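PDB 6ZZ5: SmhB from Serratia marcescens, which is the B component of Smh, a tripartite alpha-pore-forming toxin, here in its soluble form, and probably takes part in building the membrane pore. Local coordinates for residues Ala350-Val353 and Lys354-Ala358; Glu342-Ala345 and Asn346-Ile349; Lys235-Ser238 and Ala239-Lys242. All coordinates share one frame; numbering follows the deposited sequence. Where two conformers were deposited one is given.

Contact 1: Ala350-Val353 and Lys354-Ala358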
ATOM      1  N   ALA A 350      -6.871  17.015   8.473  1.00 18.77           N
ATOM      2  CA  ALA A 350      -7.206  18.079   7.490  1.00 19.92           C
ATOM      3  C   ALA A 350      -6.643  19.452   7.906  1.00 20.16           C
ATOM      4  O   ALA A 350      -6.130  20.173   7.027  1.00 23.14           O
ATOM      5  CB  ALA A 350      -8.705  18.184   7.275  1.00 21.65           C
ATOM      6  N   ASP A 351      -6.685  19.808   9.182  0.50 23.29           N
ATOM      7  CA  ASP A 351      -6.122  21.088   9.696  0.50 24.07           C
ATOM      8  C   ASP A 351      -4.604  21.086   9.472  0.50 24.64           C
ATOM      9  O   ASP A 351      -4.074  22.082   8.996  0.50 26.40           O
ATOM     10  CB  ASP A 351      -6.476  21.258  11.170  0.50 29.97           C
ATOM     11  CG  ASP A 351      -6.125  22.608  11.751  0.50 30.47           C
ATOM     12  OD1 ASP A 351      -6.037  23.579  10.989  0.50 29.87           O
ATOM     13  OD2 ASP A 351      -5.948  22.655  12.960  0.50 32.87           O
ATOM     14  N   PHE A 352      -3.926  19.977   9.777  1.00 23.86           N
ATOM     15  CA  PHE A 352      -2.455  19.867   9.623  1.00 21.94           C
ATOM     16  C   PHE A 352      -2.066  20.051   8.149  1.00 23.58           C
ATOM     17  O   PHE A 352      -1.129  20.774   7.836  1.00 23.42           O
ATOM     18  CB  PHE A 352      -1.992  18.481  10.057  1.00 21.98           C
ATOM     19  CG  PHE A 352      -0.506  18.297   9.983  1.00 23.90           C
ATOM     20  CD1 PHE A 352       0.319  18.825  10.977  1.00 25.75           C
ATOM     21  CD2 PHE A 352       0.051  17.537   8.950  1.00 23.56           C
ATOM     22  CE1 PHE A 352       1.696  18.639  10.897  1.00 27.00           C
ATOM     23  CE2 PHE A 352       1.416  17.326   8.898  1.00 24.00           C
ATOM     24  CZ  PHE A 352       2.236  17.904   9.862  1.00 24.81           C
ATOM     25  N   VAL A 353      -2.766  19.360   7.255  1.00 20.99           N
ATOM     26  CA  VAL A 353      -2.484  19.446   5.804  1.00 21.43           C
ATOM     27  C   VAL A 353      -2.852  20.841   5.305  1.00 22.20           C
ATOM     28  O   VAL A 353      -2.090  21.376   4.481  1.00 22.36           O
ATOM     29  CB  VAL A 353      -3.160  18.295   5.044  1.00 21.84           C
ATOM     30  CG1 VAL A 353      -3.093  18.513   3.542  1.00 25.22           C
ATOM     31  CG2 VAL A 353      -2.530  16.970   5.447  1.00 21.96           C
ATOM     32  N   LYS A 354      -3.930  21.442   5.807  1.00 24.16           N
ATOM     33  CA  LYS A 354      -4.302  22.809   5.370  1.00 28.56           C
ATOM     34  C   LYS A 354      -3.177  23.780   5.744  1.00 28.76           C
ATOM     35  O   LYS A 354      -2.763  24.566   4.889  1.00 26.95           O
ATOM     36  CB  LYS A 354      -5.644  23.222   5.942  1.00 30.72           C
ATOM     37  CG  LYS A 354      -6.239  24.505   5.369  1.00 36.70           C
ATOM     38  CD  LYS A 354      -7.744  24.521   5.663  1.00 47.94           C
ATOM     39  CE  LYS A 354      -8.263  25.846   6.166  1.00 69.94           C
ATOM     40  NZ  LYS A 354      -8.440  26.789   5.040  1.00 88.55           N
ATOM     41  N   ARG A 355      -2.606  23.678   6.936  1.00 30.01           N
ATOM     42  CA  ARG A 355      -1.450  24.534   7.337  1.00 28.63           C
ATOM     43  C   ARG A 355      -0.262  24.296   6.420  1.00 27.29           C
ATOM     44  O   ARG A 355       0.377  25.262   6.051  1.00 34.14           O
ATOM     45  CB  ARG A 355      -1.066  24.286   8.789  1.00 28.19           C
ATOM     46  CG  ARG A 355      -2.043  24.951   9.747  1.00 34.01           C
ATOM     47  CD  ARG A 355      -2.050  24.246  11.076  1.00 39.97           C
ATOM     48  NE  ARG A 355      -3.140  24.693  11.907  1.00 45.97           N
ATOM     49  CZ  ARG A 355      -3.053  25.619  12.839  1.00 45.36           C
ATOM     50  NH1 ARG A 355      -1.897  26.209  13.115  1.00 48.63           N
ATOM     51  NH2 ARG A 355      -4.139  25.923  13.526  1.00 49.15           N
ATOM     52  N   LEU A 356       0.014  23.062   6.028  1.00 29.16           N
ATOM     53  CA  LEU A 356       1.096  22.763   5.058  1.00 28.39           C
ATOM     54  C   LEU A 356       0.752  23.320   3.686  1.00 27.22           C
ATOM     55  O   LEU A 356       1.631  23.823   3.032  1.00 35.33           O
ATOM     56  CB  LEU A 356       1.320  21.252   4.960  1.00 30.54           C
ATOM     57  CG  LEU A 356       2.140  20.649   6.082  1.00 32.05           C
ATOM     58  CD1 LEU A 356       2.393  19.175   5.783  1.00 31.89           C
ATOM     59  CD2 LEU A 356       3.454  21.410   6.246  1.00 36.03           C
ATOM     60  N   ALA A 357      -0.493  23.202   3.242  1.00 32.17           N
ATOM     61  CA  ALA A 357      -0.944  23.724   1.929  1.00 30.54           C
ATOM     62  C   ALA A 357      -0.664  25.224   1.906  1.00 33.42           C
ATOM     63  O   ALA A 357      -0.123  25.695   0.870  1.00 44.59           O
ATOM     64  CB  ALA A 357      -2.394  23.421   1.674  1.00 30.59           C
ATOM     65  N   ALA A 358      -0.959  25.933   2.998  1.00 32.10           N
ATOM     66  CA  ALA A 358      -0.756  27.405   3.121  1.00 37.31           C
ATOM     67  C   ALA A 358       0.715  27.758   2.888  1.00 44.16           C
ATOM     68  O   ALA A 358       0.967  28.847   2.410  1.00 44.09           O
ATOM     69  CB  ALA A 358      -1.209  27.899   4.470  1.00 41.03           C
TER
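Asp351 and Arg355 join their side chains one turn apart on the C-terminal alpha-helix 349-359, the last helix of this largely helical pore-forming toxin component, in an i to i+4 salt bridge. Arg355 NE gives its hydrogen to Asp351 OD1 over 3.2 Å, and the N-H...O angle of 167° shows a nearly straight bond. The two flat groups are not coplanar. The carboxylate oxygen sits at the edge of the guanidinium, in its plane, whereas NE comes to OD1 from above the carboxylate plane, and the planes are turned 75° apart. The bridge is therefore a single-point one through NE, with NH2 no nearer to OD2 than 3.8 Å. Arg355 sets CG beside its backbone nitrogen (chi1 -76°), and from there the chain runs extended to NE, back alongside the preceding turn, which brings NE to the carboxylate. Asp351 has a second conformer, so the bridge is certain only for this one.

Apolar packing follows the same spacing. The ring of Phe352 meets Leu356 obliquely, CE2 lying 3.8 Å from the methyl CD1. Both side chains also touch other parts of the fold: Phe352 reaches Val343 and Gln347 of the preceding loop, and Leu356 touches Met219 of strand 216-221. Val353, which is buried, packs on Ala217 of the same strand.

The backbone supplies the regular ladder of i to i+4 bonds. Lys354 N to Ala350 O is 2.8 Å, Arg355 N to Asp351 O 3.0 Å and Leu356 N to Phe352 O 3.1 Å. The shortest rung runs from Ala357 N to Val353 O at 2.7 Å.

Contact 2: Glu342-Ala345 and Asn346-Ile349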
ATOM      1  N   GLU A 342       4.883  14.498  13.252  1.00 22.27           N
ATOM      2  CA  GLU A 342       3.953  14.445  14.410  1.00 24.14           C
ATOM      3  C   GLU A 342       2.924  15.575  14.255  1.00 26.51           C
ATOM      4  O   GLU A 342       3.275  16.738  13.935  1.00 24.09           O
ATOM      5  CB  GLU A 342       4.715  14.597  15.742  1.00 27.95           C
ATOM      6  CG  GLU A 342       5.742  13.461  15.961  1.00 34.97           C
ATOM      7  CD  GLU A 342       5.193  12.041  15.755  1.00 32.88           C
ATOM      8  OE1 GLU A 342       4.042  11.779  16.141  1.00 28.08           O
ATOM      9  OE2 GLU A 342       5.884  11.182  15.170  1.00 27.38           O
ATOM     10  N   VAL A 343       1.670  15.220  14.390  1.00 24.45           N
ATOM     11  CA  VAL A 343       0.571  16.184  14.292  1.00 23.35           C
ATOM     12  C   VAL A 343       0.250  16.611  15.694  1.00 23.38           C
ATOM     13  O   VAL A 343      -0.004  15.758  16.525  1.00 23.53           O
ATOM     14  CB  VAL A 343      -0.626  15.560  13.566  1.00 23.91           C
ATOM     15  CG1 VAL A 343      -1.776  16.507  13.590  1.00 23.60           C
ATOM     16  CG2 VAL A 343      -0.248  15.167  12.141  1.00 22.66           C
ATOM     17  N   PRO A 344       0.189  17.925  15.948  1.00 25.36           N
ATOM     18  CA  PRO A 344      -0.227  18.447  17.246  1.00 28.14           C
ATOM     19  C   PRO A 344      -1.604  17.949  17.659  1.00 30.01           C
ATOM     20  O   PRO A 344      -2.450  17.731  16.808  1.00 27.00           O
ATOM     21  CB  PRO A 344      -0.214  19.970  17.078  1.00 30.55           C
ATOM     22  CG  PRO A 344       0.789  20.181  15.947  1.00 31.26           C
ATOM     23  CD  PRO A 344       0.550  18.996  15.015  1.00 27.03           C
ATOM     24  N   ALA A 345      -1.762  17.754  18.968  1.00 31.39           N
ATOM     25  CA  ALA A 345      -2.921  17.088  19.605  1.00 30.57           C
ATOM     26  C   ALA A 345      -4.204  17.854  19.236  1.00 27.93           C
ATOM     27  O   ALA A 345      -5.217  17.231  19.202  1.00 30.14           O
ATOM     28  CB  ALA A 345      -2.713  17.074  21.108  1.00 33.44           C
ATOM     29  N   ASN A 346      -4.144  19.171  19.029  1.00 27.14           N
ATOM     30  CA  ASN A 346      -5.352  19.964  18.701  1.00 35.54           C
ATOM     31  C   ASN A 346      -5.511  20.179  17.179  1.00 26.90           C
ATOM     32  O   ASN A 346      -6.261  21.081  16.805  1.00 29.07           O
ATOM     33  CB  ASN A 346      -5.335  21.293  19.437  1.00 27.76           C
ATOM     34  CG  ASN A 346      -4.180  22.168  18.995  1.00 38.46           C
ATOM     35  OD1 ASN A 346      -3.210  21.704  18.400  1.00 31.85           O
ATOM     36  ND2 ASN A 346      -4.285  23.446  19.267  1.00 42.66           N
ATOM     37  N   GLN A 347      -4.854  19.424  16.314  1.00 24.04           N
ATOM     38  CA  GLN A 347      -5.042  19.583  14.851  1.00 21.80           C
ATOM     39  C   GLN A 347      -5.529  18.236  14.319  1.00 22.36           C
ATOM     40  O   GLN A 347      -4.802  17.199  14.493  1.00 22.45           O
ATOM     41  CB  GLN A 347      -3.740  20.006  14.157  1.00 22.18           C
ATOM     42  CG  GLN A 347      -3.291  21.433  14.452  1.00 24.65           C
ATOM     43  CD  GLN A 347      -1.963  21.759  13.807  1.00 26.88           C
ATOM     44  OE1 GLN A 347      -1.483  21.088  12.913  1.00 28.36           O
ATOM     45  NE2 GLN A 347      -1.319  22.781  14.322  1.00 32.08           N
ATOM     46  N   SER A 348      -6.614  18.276  13.561  1.00 20.23           N
ATOM     47  CA  SER A 348      -7.078  17.124  12.746  1.00 23.28           C
ATOM     48  C   SER A 348      -6.087  16.904  11.603  1.00 22.80           C
ATOM     49  O   SER A 348      -5.288  17.808  11.295  1.00 20.23           O
ATOM     50  CB  SER A 348      -8.477  17.402  12.213  1.00 22.82           C
ATOM     51  OG  SER A 348      -8.436  18.463  11.278  1.00 20.40           O
ATOM     52  N   ILE A 349      -6.149  15.767  10.926  1.00 19.01           N
ATOM     53  CA  ILE A 349      -5.275  15.590   9.735  1.00 19.91           C
ATOM     54  C   ILE A 349      -5.603  16.650   8.686  1.00 19.56           C
ATOM     55  O   ILE A 349      -4.657  17.170   8.085  1.00 20.21           O
ATOM     56  CB  ILE A 349      -5.273  14.148   9.193  1.00 16.16           C
ATOM     57  CG1 ILE A 349      -4.087  13.978   8.246  1.00 15.86           C
ATOM     58  CG2 ILE A 349      -6.606  13.776   8.559  1.00 18.42           C
ATOM     59  CD1 ILE A 349      -2.709  14.176   8.929  1.00 17.97           C
TER
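Gln347 lays its terminal amide against the ring of Pro344, OE1 standing 3.6 Å from Pro344 CD and NE2 3.7 Å from Pro344 CG. The amide turns a face to the ring, with Pro344 CG above it in van der Waals contact. Gln347 places CG anti to its own carbonyl carbon (chi1 -70°), and the chain beyond is extended, which carries the amide back over the proline. Between these two residues the backbone makes a type I beta turn, Pro344 to Gln347, in the loop that leads from strand 339-340 into helix 349-359. Gln347 N closes it on Pro344 O at 3.0 Å; the N-H...O angle is 157°, but the donor stands 51° out of the carbonyl plane. Inside the loop Val343 spreads its two methyls: CG1 lies against Gln347 O at 3.2 Å, while CG2 meets Ile349 CD1 at 4.2 Å, the two side chains crossing at about a right angle. Both Val343 and Ile349 also touch Ala195 of strand 191-196. At the loop's far end Ser348 is the N-cap of the helix, its OG hydrogen-bonded to both Asp351 N and Glu241 OE1.

Contact 3: Lys235-Ser238 and Ala239-Lys242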
ATOM      1  N   LYS A 235      -8.054  19.132  -0.413  1.00 21.15           N
ATOM      2  CA  LYS A 235      -9.490  19.198  -0.850  1.00 23.41           C
ATOM      3  C   LYS A 235     -10.285  18.012  -0.293  1.00 20.14           C
ATOM      4  O   LYS A 235     -11.303  18.226   0.346  1.00 20.43           O
ATOM      5  CB  LYS A 235      -9.575  19.155  -2.383  1.00 27.72           C
ATOM      6  CG  LYS A 235      -9.114  20.436  -3.054  1.00 39.01           C
ATOM      7  CD  LYS A 235      -9.975  21.608  -2.630  1.00 55.03           C
ATOM      8  CE  LYS A 235      -9.671  22.899  -3.356  1.00 74.97           C
ATOM      9  NZ  LYS A 235      -8.218  23.197  -3.337  1.00 70.08           N
ATOM     10  N   SER A 236      -9.781  16.798  -0.473  1.00 19.23           N
ATOM     11  CA  SER A 236     -10.486  15.573  -0.027  1.00 19.89           C
ATOM     12  C   SER A 236     -10.442  15.443   1.494  1.00 19.76           C
ATOM     13  O   SER A 236     -11.445  15.058   2.051  1.00 18.98           O
ATOM     14  CB  SER A 236      -9.987  14.349  -0.770  1.00 21.59           C
ATOM     15  OG  SER A 236      -8.611  14.025  -0.567  1.00 21.90           O
ATOM     16  N   LEU A 237      -9.324  15.745   2.156  1.00 19.78           N
ATOM     17  CA  LEU A 237      -9.280  15.647   3.657  1.00 19.27           C
ATOM     18  C   LEU A 237     -10.271  16.645   4.270  1.00 16.90           C
ATOM     19  O   LEU A 237     -10.955  16.297   5.207  1.00 20.53           O
ATOM     20  CB  LEU A 237      -7.867  15.948   4.160  1.00 19.04           C
ATOM     21  CG  LEU A 237      -6.755  15.048   3.693  1.00 18.57           C
ATOM     22  CD1 LEU A 237      -5.450  15.460   4.375  1.00 23.84           C
ATOM     23  CD2 LEU A 237      -7.058  13.580   3.958  1.00 17.85           C
ATOM     24  N   SER A 238     -10.331  17.872   3.794  1.00 19.11           N
ATOM     25  CA  SER A 238     -11.304  18.886   4.279  1.00 20.47           C
ATOM     26  C   SER A 238     -12.736  18.420   3.960  1.00 21.96           C
ATOM     27  O   SER A 238     -13.639  18.663   4.764  1.00 21.77           O
ATOM     28  CB  SER A 238     -11.052  20.228   3.693  1.00 24.65           C
ATOM     29  OG  SER A 238      -9.861  20.742   4.241  1.00 34.00           O
ATOM     30  N   ALA A 239     -12.939  17.807   2.781  1.00 21.40           N
ATOM     31  CA  ALA A 239     -14.269  17.285   2.388  1.00 21.95           C
ATOM     32  C   ALA A 239     -14.717  16.277   3.457  1.00 19.16           C
ATOM     33  O   ALA A 239     -15.882  16.349   3.902  1.00 19.80           O
ATOM     34  CB  ALA A 239     -14.212  16.716   0.982  1.00 21.93           C
ATOM     35  N   ARG A 240     -13.851  15.337   3.850  1.00 21.27           N
ATOM     36  CA  ARG A 240     -14.246  14.317   4.858  1.00 22.47           C
ATOM     37  C   ARG A 240     -14.641  15.024   6.163  1.00 23.69           C
ATOM     38  O   ARG A 240     -15.665  14.672   6.803  1.00 18.36           O
ATOM     39  CB  ARG A 240     -13.111  13.312   5.099  1.00 21.88           C
ATOM     40  CG  ARG A 240     -13.441  12.322   6.214  1.00 19.32           C
ATOM     41  CD  ARG A 240     -12.460  11.155   6.331  1.00 17.03           C
ATOM     42  NE  ARG A 240     -11.126  11.696   6.595  1.00 16.95           N
ATOM     43  CZ  ARG A 240      -9.980  11.058   6.477  1.00 16.54           C
ATOM     44  NH1 ARG A 240      -9.959   9.805   6.112  1.00 19.22           N
ATOM     45  NH2 ARG A 240      -8.847  11.680   6.710  1.00 16.84           N
ATOM     46  N   GLU A 241     -13.808  15.939   6.597  1.00 22.41           N
ATOM     47  CA  GLU A 241     -14.065  16.691   7.842  1.00 26.24           C
ATOM     48  C   GLU A 241     -15.407  17.428   7.742  1.00 24.32           C
ATOM     49  O   GLU A 241     -16.223  17.353   8.723  1.00 23.04           O
ATOM     50  CB  GLU A 241     -12.857  17.570   8.124  1.00 29.66           C
ATOM     51  CG  GLU A 241     -13.039  18.423   9.326  1.00 32.50           C
ATOM     52  CD  GLU A 241     -11.744  18.805  10.033  1.00 32.05           C
ATOM     53  OE1 GLU A 241     -10.796  17.976  10.125  1.00 24.68           O
ATOM     54  OE2 GLU A 241     -11.714  19.907  10.498  1.00 35.65           O
ATOM     55  N   LYS A 242     -15.718  17.967   6.571  1.00 23.33           N
ATOM     56  CA  LYS A 242     -17.000  18.704   6.348  1.00 24.91           C
ATOM     57  C   LYS A 242     -18.197  17.733   6.369  1.00 21.78           C
ATOM     58  O   LYS A 242     -19.255  18.086   6.914  1.00 22.66           O
ATOM     59  CB  LYS A 242     -16.921  19.558   5.072  1.00 30.47           C
ATOM     60  CG  LYS A 242     -18.100  20.494   4.840  1.00 47.26           C
ATOM     61  CD  LYS A 242     -18.348  21.502   5.992  1.00 51.52           C
ATOM     62  CE  LYS A 242     -19.361  22.590   5.674  1.00 59.00           C
ATOM     63  NZ  LYS A 242     -20.620  22.000   5.149  1.00 56.76           N
TER
HETATM   64  O   HOH W   1     -10.015  14.484   6.968  1.00 20.13           O
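Helix 230-245 packs on both helix 156-184 and the C-terminal helix 349-359, and this contact is about two turns of it, held by regular i to i+4 alpha-helical bonding. Ala239 N to Lys235 O and Arg240 N to Ser236 O both measure 3.0 Å, Glu241 N to Leu237 O 3.2 Å, and Lys242 N to Ser238 O 2.8 Å. The third is the straightest, with an N-H...O angle of 169°.

Side chains meet chiefly at Leu237 and Arg240, which lie side by side and point the same way. Leu237 CD2 comes within 3.8 Å of Arg240 NH2, obliquely to the guanidinium. Arg240 leaves the backbone with CG anti to its nitrogen (chi1 175°) and then bends at chi3 (60°), turning the guanidinium toward the leucine methyl. Although this arginine is buried, NH1 bonds to Gly214 O, and the side chain also packs on Ile173 and Asn170 of helix 156-184. Ser236 and Ala239 touch that helix too, at Ile173 and Ile169.

Glu241 and Lys242 find partners outside the segment: Glu241 OE2 makes a salt bridge with Arg245 NH2, leaving OE1 to the cap serine, and Lys242 NZ pairs with Asp246. Two donors grip Leu237 O, Glu241 N and a water at 2.7 Å; in the guanidinium plane that water accepts from Arg240 NE at 3.0 Å.

The three contacts lie on the same side of the chain's centre, and each has a buried and an exposed part: Ala350 and Val353 against Lys354 and Arg355, Ser348 and Ile349 against Pro344 to Asn346, Leu237 and Arg240 against Lys235 and Lys242. The loop of contact 2 runs directly into the helix of contact 1. Contact 3 sits on a separate helix, joined to contact 1 by Val353 CG2 on Leu237 CD1 at 3.5 Å. Its link to contact 2 adds a polar bond, through Glu241 and the cap serine, to packing of Ile349 on Arg240. Chemistry follows place: an exposed-side salt bridge beside an apolar pair, a turn with amide-proline packing, and a buried arginine with a bridging water.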